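Inorganic polyphosphate/ATP-glucomannokinase (Arthrobacter sp., PDB 1WOQ) phosphorylates glucose and mannose, using either inorganic polyphosphate or ATP as the phosphoryl donor. Local coordinates at residues G38-V43 / L246-G251; E173-D178 / L202-S207; V186-E189 / S194-E197; H208-F211 / L217-V220. All blocks are in the same frame, centred on the assembly; numbering follows the deposited sequence.

Interaction 1 (G38-V43 / L246-G251). With PO4 (phosphate ion), chain E.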
loop_
_atom_site.group_PDB
_atom_site.type_symbol
_atom_site.label_atom_id
_atom_site.label_comp_id
_atom_site.label_asym_id
_atom_site.label_seq_id
_atom_site.Cartn_x
_atom_site.Cartn_y
_atom_site.Cartn_z
ATOM N N GLY A 38 0.044 -11.211 17.370
ATOM C CA GLY A 38 1.021 -10.461 18.133
ATOM C C GLY A 38 1.109 -9.041 17.601
ATOM O O GLY A 38 0.239 -8.600 16.843
ATOM N N GLU A 39 2.166 -8.331 17.981
ATOM C CA GLU A 39 2.364 -6.945 17.568
ATOM C C GLU A 39 3.167 -6.815 16.278
ATOM O O GLU A 39 3.971 -7.685 15.945
ATOM C CB GLU A 39 3.096 -6.177 18.672
ATOM C CG GLU A 39 2.465 -6.298 20.050
ATOM C CD GLU A 39 1.066 -5.724 20.101
ATOM O OE1 GLU A 39 0.910 -4.514 19.836
ATOM O OE2 GLU A 39 0.121 -6.483 20.408
ATOM N N ARG A 40 2.947 -5.724 15.551
ATOM C CA ARG A 40 3.702 -5.489 14.330
ATOM C C ARG A 40 5.066 -4.991 14.788
ATOM O O ARG A 40 5.191 -4.426 15.878
ATOM C CB ARG A 40 3.014 -4.440 13.455
ATOM C CG ARG A 40 2.860 -3.083 14.100
ATOM C CD ARG A 40 1.677 -2.350 13.495
ATOM N NE ARG A 40 1.508 -1.012 14.052
ATOM C CZ ARG A 40 0.351 -0.361 14.077
ATOM N NH1 ARG A 40 -0.738 -0.931 13.579
ATOM N NH2 ARG A 40 0.282 0.859 14.594
ATOM N N PHE A 41 6.085 -5.212 13.968
ATOM C CA PHE A 41 7.441 -4.800 14.303
ATOM C C PHE A 41 7.934 -3.835 13.238
ATOM O O PHE A 41 7.734 -4.067 12.047
ATOM C CB PHE A 41 8.351 -6.025 14.358
ATOM C CG PHE A 41 9.735 -5.728 14.843
ATOM C CD1 PHE A 41 9.970 -5.449 16.185
ATOM C CD2 PHE A 41 10.808 -5.729 13.957
ATOM C CE1 PHE A 41 11.259 -5.174 16.641
ATOM C CE2 PHE A 41 12.099 -5.457 14.401
ATOM C CZ PHE A 41 12.325 -5.178 15.748
ATOM N N ARG A 42 8.581 -2.754 13.663
ATOM C CA ARG A 42 9.064 -1.758 12.719
ATOM C C ARG A 42 10.474 -1.262 12.996
ATOM O O ARG A 42 10.910 -1.186 14.144
ATOM C CB ARG A 42 8.115 -0.550 12.708
ATOM C CG ARG A 42 8.560 0.582 11.790
ATOM C CD ARG A 42 7.852 1.900 12.097
ATOM N NE ARG A 42 6.397 1.842 11.942
ATOM C CZ ARG A 42 5.543 1.553 12.921
ATOM N NH1 ARG A 42 5.990 1.291 14.143
ATOM N NH2 ARG A 42 4.236 1.538 12.680
ATOM N N VAL A 43 11.185 -0.939 11.922
ATOM C CA VAL A 43 12.526 -0.378 12.021
ATOM C C VAL A 43 12.472 0.831 11.098
ATOM O O VAL A 43 11.632 0.893 10.194
ATOM C CB VAL A 43 13.627 -1.362 11.558
ATOM C CG1 VAL A 43 13.593 -2.619 12.421
ATOM C CG2 VAL A 43 13.454 -1.705 10.088
ATOM N N LEU A 246 -8.560 -1.100 7.166
ATOM C CA LEU A 246 -7.191 -1.346 7.601
ATOM C C LEU A 246 -6.373 -0.125 7.198
ATOM O O LEU A 246 -6.569 0.438 6.119
ATOM C CB LEU A 246 -6.616 -2.602 6.935
ATOM C CG LEU A 246 -7.246 -3.956 7.280
ATOM C CD1 LEU A 246 -8.513 -4.171 6.460
ATOM C CD2 LEU A 246 -6.244 -5.061 6.988
ATOM N N ARG A 247 -5.466 0.301 8.065
ATOM C CA ARG A 247 -4.637 1.458 7.757
ATOM C C ARG A 247 -3.181 1.141 8.055
ATOM O O ARG A 247 -2.370 0.978 7.142
ATOM C CB ARG A 247 -5.098 2.676 8.570
ATOM C CG ARG A 247 -4.347 3.965 8.252
ATOM C CD ARG A 247 -5.048 5.184 8.842
ATOM N NE ARG A 247 -5.129 5.141 10.301
ATOM C CZ ARG A 247 -4.085 5.265 11.116
ATOM N NH1 ARG A 247 -2.868 5.445 10.620
ATOM N NH2 ARG A 247 -4.258 5.210 12.428
ATOM N N ASN A 248 -2.851 1.034 9.336
ATOM C CA ASN A 248 -1.482 0.737 9.721
ATOM C C ASN A 248 -1.050 -0.660 9.289
ATOM O O ASN A 248 0.131 -0.899 9.068
ATOM C CB ASN A 248 -1.311 0.874 11.237
ATOM C CG ASN A 248 -1.637 2.268 11.738
ATOM O OD1 ASN A 248 -2.789 2.699 11.706
ATOM N ND2 ASN A 248 -0.618 2.983 12.202
ATOM N N GLU A 249 -2.003 -1.578 9.151
ATOM C CA GLU A 249 -1.674 -2.953 8.778
ATOM C C GLU A 249 -2.129 -3.392 7.387
ATOM O O GLU A 249 -1.964 -4.551 7.022
ATOM C CB GLU A 249 -2.250 -3.915 9.826
ATOM C CG GLU A 249 -1.958 -3.490 11.263
ATOM C CD GLU A 249 -2.464 -4.484 12.296
ATOM O OE1 GLU A 249 -3.551 -5.067 12.089
ATOM O OE2 GLU A 249 -1.779 -4.670 13.325
ATOM N N ALA A 250 -2.677 -2.471 6.602
ATOM C CA ALA A 250 -3.173 -2.805 5.269
ATOM C C ALA A 250 -2.125 -3.417 4.335
ATOM O O ALA A 250 -2.395 -4.411 3.662
ATOM C CB ALA A 250 -3.787 -1.566 4.616
ATOM N N GLY A 251 -0.940 -2.817 4.291
ATOM C CA GLY A 251 0.118 -3.324 3.428
ATOM C C GLY A 251 0.619 -4.687 3.871
ATOM O O GLY A 251 0.827 -5.587 3.056
HETATM P P PO4 E . 4.593 3.680 9.232
HETATM O O1 PO4 E . 3.749 3.433 10.553
HETATM O O2 PO4 E . 5.256 5.034 9.102
HETATM O O3 PO4 E . 5.661 2.565 9.350
HETATM O O4 PO4 E . 3.588 3.368 8.135
#
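Arg40 reaches across from strand 35-44 and lays its guanidinium against Asn248 and Glu249, just before helix 250-262. Its CG sits between the backbone N and the carbonyl carbon (chi1 61°), and the chain then runs extended to NE. The first interaction is packing. Asn248 CB lies over one face of the guanidinium, in a tight approach of 3.0 Å to Arg40 NH1. The amide of Asn248 is turned almost parallel to the guanidinium, with 3° between the planes. Arg40 NH2 and Asn248 ND2 are both donors and do not pair. The second interaction is charge. Arg40 NH1 makes a long salt bridge of 3.9 Å to Glu249 OE2, while Glu249 CG lies at the guanidinium edge. Cutting Arg40 back to an alanine is likely to leave Glu249 OE2 without this distant positive mate and to uncover Asn248 CB. The third is anion binding. Arg42 NE gives a nearly straight bond of 2.8 Å to phosphate O3, and Arg42 NH2 a more bent one of 2.9 Å to phosphate O1. Lys25 also binds this ion, which probably came from the crystallisation liquor. The chemistry implies a basic surface patch that can hold a phosphate.

Interaction 2 (E173-D178 / L202-S207)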
loop_
_atom_site.group_PDB
_atom_site.type_symbol
_atom_site.label_atom_id
_atom_site.label_comp_id
_atom_site.label_asym_id
_atom_site.label_seq_id
_atom_site.Cartn_x
_atom_site.Cartn_y
_atom_site.Cartn_z
ATOM N N GLU A 173 -2.342 13.277 -14.440
ATOM C CA GLU A 173 -2.030 14.695 -14.462
ATOM C C GLU A 173 -3.352 15.395 -14.205
ATOM O O GLU A 173 -4.373 15.025 -14.780
ATOM C CB GLU A 173 -1.486 15.117 -15.822
ATOM C CG GLU A 173 -1.282 16.615 -15.937
ATOM C CD GLU A 173 -0.862 17.030 -17.323
ATOM O OE1 GLU A 173 -1.476 17.977 -17.861
ATOM O OE2 GLU A 173 0.077 16.409 -17.868
ATOM N N ILE A 174 -3.344 16.388 -13.324
ATOM C CA ILE A 174 -4.559 17.126 -13.018
ATOM C C ILE A 174 -4.206 18.595 -12.854
ATOM O O ILE A 174 -3.345 18.953 -12.048
ATOM C CB ILE A 174 -5.230 16.607 -11.730
ATOM C CG1 ILE A 174 -5.661 15.148 -11.925
ATOM C CG2 ILE A 174 -6.442 17.460 -11.393
ATOM C CD1 ILE A 174 -6.324 14.535 -10.719
ATOM N N ASP A 175 -4.869 19.431 -13.645
ATOM C CA ASP A 175 -4.637 20.868 -13.629
ATOM C C ASP A 175 -3.161 21.242 -13.785
ATOM O O ASP A 175 -2.624 22.064 -13.040
ATOM C CB ASP A 175 -5.238 21.479 -12.360
ATOM C CG ASP A 175 -6.752 21.339 -12.318
ATOM O OD1 ASP A 175 -7.381 21.495 -13.387
ATOM O OD2 ASP A 175 -7.316 21.081 -11.236
ATOM N N GLY A 176 -2.514 20.611 -14.762
ATOM C CA GLY A 176 -1.121 20.894 -15.065
ATOM C C GLY A 176 -0.052 20.262 -14.194
ATOM O O GLY A 176 1.136 20.512 -14.404
ATOM N N HIS A 177 -0.448 19.440 -13.228
ATOM C CA HIS A 177 0.522 18.807 -12.342
ATOM C C HIS A 177 0.293 17.332 -12.096
ATOM O O HIS A 177 -0.823 16.841 -12.192
ATOM C CB HIS A 177 0.526 19.484 -10.971
ATOM C CG HIS A 177 1.176 20.826 -10.959
ATOM N ND1 HIS A 177 0.455 22.000 -10.947
ATOM C CD2 HIS A 177 2.481 21.183 -10.964
ATOM C CE1 HIS A 177 1.289 23.023 -10.945
ATOM N NE2 HIS A 177 2.524 22.555 -10.956
ATOM N N ASP A 178 1.373 16.636 -11.759
ATOM C CA ASP A 178 1.281 15.229 -11.408
ATOM C C ASP A 178 0.394 15.303 -10.163
ATOM O O ASP A 178 0.698 16.047 -9.232
ATOM C CB ASP A 178 2.679 14.699 -11.079
ATOM C CG ASP A 178 2.647 13.329 -10.453
ATOM O OD1 ASP A 178 2.365 13.241 -9.241
ATOM O OD2 ASP A 178 2.899 12.344 -11.173
ATOM N N LEU A 202 -9.010 17.510 -3.261
ATOM C CA LEU A 202 -9.547 16.156 -3.300
ATOM C C LEU A 202 -10.841 16.093 -4.102
ATOM O O LEU A 202 -11.103 15.098 -4.773
ATOM C CB LEU A 202 -9.776 15.623 -1.881
ATOM C CG LEU A 202 -8.511 15.477 -1.029
ATOM C CD1 LEU A 202 -8.876 14.847 0.304
ATOM C CD2 LEU A 202 -7.483 14.612 -1.753
ATOM N N GLN A 203 -11.651 17.150 -4.030
ATOM C CA GLN A 203 -12.902 17.195 -4.790
ATOM C C GLN A 203 -12.544 17.085 -6.266
ATOM O O GLN A 203 -13.182 16.352 -7.022
ATOM C CB GLN A 203 -13.636 18.516 -4.539
ATOM C CG GLN A 203 -14.854 18.772 -5.442
ATOM C CD GLN A 203 -15.958 17.744 -5.266
ATOM O OE1 GLN A 203 -16.200 17.260 -4.163
ATOM N NE2 GLN A 203 -16.647 17.420 -6.355
ATOM N N ARG A 204 -11.514 17.822 -6.665
ATOM C CA ARG A 204 -11.054 17.811 -8.048
ATOM C C ARG A 204 -10.525 16.438 -8.435
ATOM O O ARG A 204 -10.881 15.905 -9.490
ATOM C CB ARG A 204 -9.948 18.851 -8.254
ATOM C CG ARG A 204 -9.448 18.947 -9.693
ATOM C CD ARG A 204 -10.569 19.387 -10.623
ATOM N NE ARG A 204 -10.885 18.393 -11.644
ATOM C CZ ARG A 204 -10.196 18.222 -12.770
ATOM N NH1 ARG A 204 -9.144 18.983 -13.035
ATOM N NH2 ARG A 204 -10.565 17.287 -13.632
ATOM N N TYR A 205 -9.673 15.871 -7.587
ATOM C CA TYR A 205 -9.084 14.559 -7.861
ATOM C C TYR A 205 -10.129 13.453 -7.961
ATOM O O TYR A 205 -10.196 12.737 -8.965
ATOM C CB TYR A 205 -8.066 14.185 -6.777
ATOM C CG TYR A 205 -7.378 12.859 -7.037
ATOM C CD1 TYR A 205 -6.307 12.771 -7.926
ATOM C CD2 TYR A 205 -7.831 11.685 -6.433
ATOM C CE1 TYR A 205 -5.701 11.540 -8.211
ATOM C CE2 TYR A 205 -7.236 10.455 -6.712
ATOM C CZ TYR A 205 -6.174 10.389 -7.602
ATOM O OH TYR A 205 -5.596 9.170 -7.897
ATOM N N PHE A 206 -10.950 13.306 -6.924
ATOM C CA PHE A 206 -11.957 12.257 -6.935
ATOM C C PHE A 206 -13.034 12.430 -7.995
ATOM O O PHE A 206 -13.493 11.443 -8.567
ATOM C CB PHE A 206 -12.589 12.097 -5.549
ATOM C CG PHE A 206 -11.686 11.423 -4.557
ATOM C CD1 PHE A 206 -10.951 12.169 -3.645
ATOM C CD2 PHE A 206 -11.539 10.038 -4.565
ATOM C CE1 PHE A 206 -10.080 11.545 -2.751
ATOM C CE2 PHE A 206 -10.672 9.404 -3.678
ATOM C CZ PHE A 206 -9.940 10.162 -2.769
ATOM N N SER A 207 -13.438 13.667 -8.275
ATOM C CA SER A 207 -14.453 13.868 -9.304
ATOM C C SER A 207 -13.858 13.524 -10.671
ATOM O O SER A 207 -14.552 13.013 -11.548
ATOM C CB SER A 207 -14.983 15.313 -9.284
ATOM O OG SER A 207 -13.978 16.248 -9.605
#
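Ile174 and Tyr205 mark the closest backbone approach, with their CA atoms 7.3 Å apart, where a short hairpin meets helix 195-213. The hairpin turns through Asp175 and Gly176, both with positive phi. Ile174 CG1 is set beside the backbone N and CG2 beside the carbonyl carbon (chi1 -63°), which spreads the two branches over different partners. CD1, at the end of the CG1 branch, comes to 3.3 Å from Tyr205 CD1, a close apolar contact. CG2 lies over one face of the Arg204 guanidinium, 3.5 Å from NH1. Asp175 comes to the edge of the same group. Its OD1 forms a salt bridge with Arg204 NH1 at 3.1 Å, and its OD2 takes a weak hydrogen bond from the same nitrogen. The carboxylate and guanidinium planes are 53° apart, so the pairing is not a flat two-pronged one. Arg204 is bent at chi2 and chi3, which brings NH1 back to the turn. The Tyr205 hydroxyl bonds to Leu169 O. Asp178, at the N-cap of helix 179-183, makes a weak bond to Glu180 N, and its other oxygen bonds to His171 of the glucose pocket. Ile174 N to His177 O (2.8 Å) and His177 N to Ile174 O close the ring typical of a two-residue beta hairpin with a type I' turn, here packed on helix 195-213, with the Tyr205 side chain about 9 Å from bound glucose.

Interaction 3 (V186-E189 / S194-E197)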
loop_
_atom_site.group_PDB
_atom_site.type_symbol
_atom_site.label_atom_id
_atom_site.label_comp_id
_atom_site.label_asym_id
_atom_site.label_seq_id
_atom_site.Cartn_x
_atom_site.Cartn_y
_atom_site.Cartn_z
ATOM N N VAL A 186 1.819 14.785 2.055
ATOM C CA VAL A 186 3.011 15.614 2.155
ATOM C C VAL A 186 2.786 16.978 1.505
ATOM O O VAL A 186 3.124 18.015 2.076
ATOM C CB VAL A 186 4.212 14.911 1.484
ATOM C CG1 VAL A 186 5.347 15.897 1.258
ATOM C CG2 VAL A 186 4.679 13.750 2.359
ATOM N N ALA A 187 2.203 16.975 0.311
ATOM C CA ALA A 187 1.944 18.219 -0.407
ATOM C C ALA A 187 1.037 19.148 0.395
ATOM O O ALA A 187 1.213 20.367 0.374
ATOM C CB ALA A 187 1.314 17.913 -1.771
ATOM N N ARG A 188 0.070 18.575 1.105
ATOM C CA ARG A 188 -0.859 19.374 1.901
ATOM C C ARG A 188 -0.117 20.220 2.933
ATOM O O ARG A 188 -0.404 21.407 3.100
ATOM C CB ARG A 188 -1.859 18.477 2.630
ATOM C CG ARG A 188 -2.950 19.253 3.373
ATOM C CD ARG A 188 -3.783 18.338 4.259
ATOM N NE ARG A 188 -3.151 18.090 5.553
ATOM C CZ ARG A 188 -3.249 18.897 6.606
ATOM N NH1 ARG A 188 -2.634 18.586 7.738
ATOM N NH2 ARG A 188 -3.975 20.009 6.536
ATOM N N GLU A 189 0.830 19.599 3.627
ATOM C CA GLU A 189 1.608 20.295 4.647
ATOM C C GLU A 189 2.577 21.288 4.023
ATOM O O GLU A 189 2.710 22.416 4.498
ATOM C CB GLU A 189 2.377 19.281 5.503
ATOM C CG GLU A 189 3.237 19.891 6.615
ATOM C CD GLU A 189 4.419 20.684 6.089
ATOM O OE1 GLU A 189 5.106 20.183 5.178
ATOM O OE2 GLU A 189 4.665 21.803 6.589
ATOM N N SER A 194 -5.172 24.099 4.611
ATOM C CA SER A 194 -6.053 23.763 5.719
ATOM C C SER A 194 -6.799 22.530 5.222
ATOM O O SER A 194 -6.678 22.170 4.050
ATOM C CB SER A 194 -7.048 24.898 5.973
ATOM O OG SER A 194 -7.853 25.125 4.828
ATOM N N TRP A 195 -7.558 21.876 6.093
ATOM C CA TRP A 195 -8.307 20.701 5.670
ATOM C C TRP A 195 -9.325 21.083 4.596
ATOM O O TRP A 195 -9.579 20.310 3.672
ATOM C CB TRP A 195 -9.015 20.050 6.862
ATOM C CG TRP A 195 -8.090 19.274 7.757
ATOM C CD1 TRP A 195 -7.889 19.468 9.096
ATOM C CD2 TRP A 195 -7.250 18.173 7.381
ATOM N NE1 TRP A 195 -6.977 18.556 9.576
ATOM C CE2 TRP A 195 -6.569 17.751 8.546
ATOM C CE3 TRP A 195 -7.007 17.503 6.175
ATOM C CZ2 TRP A 195 -5.659 16.688 8.538
ATOM C CZ3 TRP A 195 -6.102 16.444 6.167
ATOM C CH2 TRP A 195 -5.439 16.048 7.345
ATOM N N ASP A 196 -9.898 22.281 4.706
ATOM C CA ASP A 196 -10.879 22.729 3.722
ATOM C C ASP A 196 -10.241 22.993 2.365
ATOM O O ASP A 196 -10.824 22.675 1.327
ATOM C CB ASP A 196 -11.602 23.992 4.201
ATOM C CG ASP A 196 -12.459 23.742 5.425
ATOM O OD1 ASP A 196 -13.065 22.654 5.516
ATOM O OD2 ASP A 196 -12.538 24.642 6.289
ATOM N N GLU A 197 -9.048 23.582 2.363
ATOM C CA GLU A 197 -8.367 23.855 1.107
ATOM C C GLU A 197 -7.966 22.524 0.478
ATOM O O GLU A 197 -8.007 22.362 -0.744
ATOM C CB GLU A 197 -7.137 24.732 1.349
ATOM C CG GLU A 197 -7.490 26.114 1.899
ATOM C CD GLU A 197 -6.268 26.973 2.167
ATOM O OE1 GLU A 197 -5.344 26.489 2.848
ATOM O OE2 GLU A 197 -6.238 28.133 1.701
#
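Arg188 stacks on Trp195 in a cation-pi pair that joins helix 185-190 to the first turn of helix 195-213, whose start carries a capping box. From CB the Arg188 chain heads toward the second helix. CG stands opposite the backbone N (chi1 -174°), and a bend at chi3 then turns the guanidinium flat to the indole. CD is the first atom to touch, 3.6 Å from Trp195 CZ3. NE comes closer, 3.4 Å from the same CZ3. CZ lies 3.6 Å above the centroid of the six-membered ring, nearly on its normal. The two planes are only 10° apart. At the tip the nitrogens diverge: NH1 lies near Trp195 CZ2, and NH2 passes over CD2 at 3.8 Å. NH2 also has the carbonyl carbon of Ser194 at the guanidinium edge. The aromatic face probably stabilises the positive charge. Loop residues Arg227 and Glu230 also touch the Trp195 side chain. The capping box holds the start of the helix that carries this indole. Glu197 N donates to Ser194 OG at 3.1 Å, and Ser194 N donates back at 3.0 Å to Glu197 OE1, on the anti lone pair of that oxygen.

Interaction 4 (H208-F211 / L217-V220)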
loop_
_atom_site.group_PDB
_atom_site.type_symbol
_atom_site.label_atom_id
_atom_site.label_comp_id
_atom_site.label_asym_id
_atom_site.label_seq_id
_atom_site.Cartn_x
_atom_site.Cartn_y
_atom_site.Cartn_z
ATOM N N HIS A 208 -12.568 13.790 -10.855
ATOM C CA HIS A 208 -11.923 13.465 -12.123
ATOM C C HIS A 208 -11.840 11.948 -12.283
ATOM O O HIS A 208 -12.195 11.409 -13.329
ATOM C CB HIS A 208 -10.512 14.053 -12.193
ATOM C CG HIS A 208 -9.793 13.730 -13.468
ATOM N ND1 HIS A 208 -8.580 13.075 -13.496
ATOM C CD2 HIS A 208 -10.123 13.964 -14.759
ATOM C CE1 HIS A 208 -8.194 12.921 -14.750
ATOM N NE2 HIS A 208 -9.113 13.451 -15.536
ATOM N N VAL A 209 -11.378 11.264 -11.240
ATOM C CA VAL A 209 -11.249 9.809 -11.284
ATOM C C VAL A 209 -12.630 9.161 -11.422
ATOM O O VAL A 209 -12.787 8.119 -12.059
ATOM C CB VAL A 209 -10.536 9.289 -10.013
ATOM C CG1 VAL A 209 -10.498 7.764 -10.010
ATOM C CG2 VAL A 209 -9.110 9.846 -9.962
ATOM N N GLU A 210 -13.628 9.797 -10.820
ATOM C CA GLU A 210 -15.003 9.322 -10.882
ATOM C C GLU A 210 -15.470 9.350 -12.337
ATOM O O GLU A 210 -16.146 8.427 -12.807
ATOM C CB GLU A 210 -15.874 10.227 -10.004
ATOM C CG GLU A 210 -17.360 10.062 -10.152
ATOM C CD GLU A 210 -18.100 10.851 -9.097
ATOM O OE1 GLU A 210 -18.213 10.352 -7.958
ATOM O OE2 GLU A 210 -18.545 11.978 -9.397
ATOM N N PHE A 211 -15.097 10.404 -13.056
ATOM C CA PHE A 211 -15.477 10.514 -14.462
ATOM C C PHE A 211 -14.716 9.475 -15.285
ATOM O O PHE A 211 -15.254 8.893 -16.227
ATOM C CB PHE A 211 -15.175 11.917 -14.997
ATOM C CG PHE A 211 -15.583 12.118 -16.434
ATOM C CD1 PHE A 211 -14.761 11.699 -17.472
ATOM C CD2 PHE A 211 -16.812 12.691 -16.744
ATOM C CE1 PHE A 211 -15.156 11.843 -18.804
ATOM C CE2 PHE A 211 -17.216 12.840 -18.072
ATOM C CZ PHE A 211 -16.384 12.414 -19.103
ATOM N N LEU A 217 -17.425 2.354 -5.639
ATOM C CA LEU A 217 -16.995 2.843 -4.336
ATOM C C LEU A 217 -15.554 3.339 -4.334
ATOM O O LEU A 217 -14.709 2.830 -5.064
ATOM C CB LEU A 217 -17.114 1.712 -3.305
ATOM C CG LEU A 217 -16.639 1.941 -1.866
ATOM C CD1 LEU A 217 -17.604 2.883 -1.168
ATOM C CD2 LEU A 217 -16.565 0.609 -1.116
ATOM N N PHE A 218 -15.298 4.343 -3.503
ATOM C CA PHE A 218 -13.959 4.897 -3.316
ATOM C C PHE A 218 -13.626 4.551 -1.871
ATOM O O PHE A 218 -14.461 4.739 -0.990
ATOM C CB PHE A 218 -13.958 6.427 -3.429
ATOM C CG PHE A 218 -13.766 6.952 -4.822
ATOM C CD1 PHE A 218 -14.642 7.908 -5.336
ATOM C CD2 PHE A 218 -12.675 6.561 -5.594
ATOM C CE1 PHE A 218 -14.434 8.470 -6.596
ATOM C CE2 PHE A 218 -12.458 7.119 -6.855
ATOM C CZ PHE A 218 -13.341 8.076 -7.355
ATOM N N ILE A 219 -12.428 4.037 -1.627
ATOM C CA ILE A 219 -12.001 3.728 -0.266
ATOM C C ILE A 219 -10.719 4.527 -0.077
ATOM O O ILE A 219 -9.780 4.383 -0.852
ATOM C CB ILE A 219 -11.700 2.230 -0.078
ATOM C CG1 ILE A 219 -12.974 1.409 -0.290
ATOM C CG2 ILE A 219 -11.145 1.990 1.322
ATOM C CD1 ILE A 219 -12.741 -0.092 -0.310
ATOM N N VAL A 220 -10.688 5.382 0.938
ATOM C CA VAL A 220 -9.515 6.206 1.174
ATOM C C VAL A 220 -8.600 5.630 2.242
ATOM O O VAL A 220 -8.995 5.472 3.399
ATOM C CB VAL A 220 -9.918 7.642 1.570
ATOM C CG1 VAL A 220 -8.671 8.500 1.750
ATOM C CG2 VAL A 220 -10.830 8.237 0.497
#
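Phe218 gives the most surface to this contact and directs its ring from strand 217-221 against helix 195-213. Its CG lies beside the backbone N (chi1 -88°), and the far rim of the ring meets the helix edge-on. Val209 supplies the main apolar partner. Its CG1 lies near the ring plane, 3.8 Å from Phe218 CE2 and 3.9 Å from Phe218 CZ. Glu210 meets the same rim with its backbone and the base of its side chain. Its N is 3.9 Å from Phe218 CZ, and its CB is 4.1 Å from Phe218 CE1. The Glu210 chain runs on extended beyond CG, and its carboxylate bonds to Thr239. A serine in place of Phe218 would probably open a gap beside Val209 CG1 and leave the helix less firmly seated on the sheet. This helix-on-sheet packing belongs to the actin-like ATPase fold of ROK kinases, with its 3-2-1-4-5 sheet. Phe206, one turn earlier on the helix, makes an edge-to-face pair with Phe218. Leu145 of strand 143-149 touches both Val209 and Phe218, and Ile241 of strand 241-243 also packs on Phe218, so the ring sits between helix 195-213 and the neighbouring strands of the mixed sheet.

Overall arrangement
Interactions 2, 3 and 4 all use helix 195-213, at its middle, its start and further along. Interaction 4 is the buried one: its chemistry is apolar, between helix and sheet. Interaction 2 is partly buried and mixed, with an apolar inner side and a salt bridge outside. It touches interaction 4 through Phe206 and Phe218, and through Ile174 and His208. Interaction 3 lies at the surface and relies on a stacked arginine. Interaction 1 is also a surface contact, but on a different sheet and helix, with its centre about 30 Å from that of interaction 2. Arginines serve all three contacts that reach the surface, by charge, stacking or anion binding.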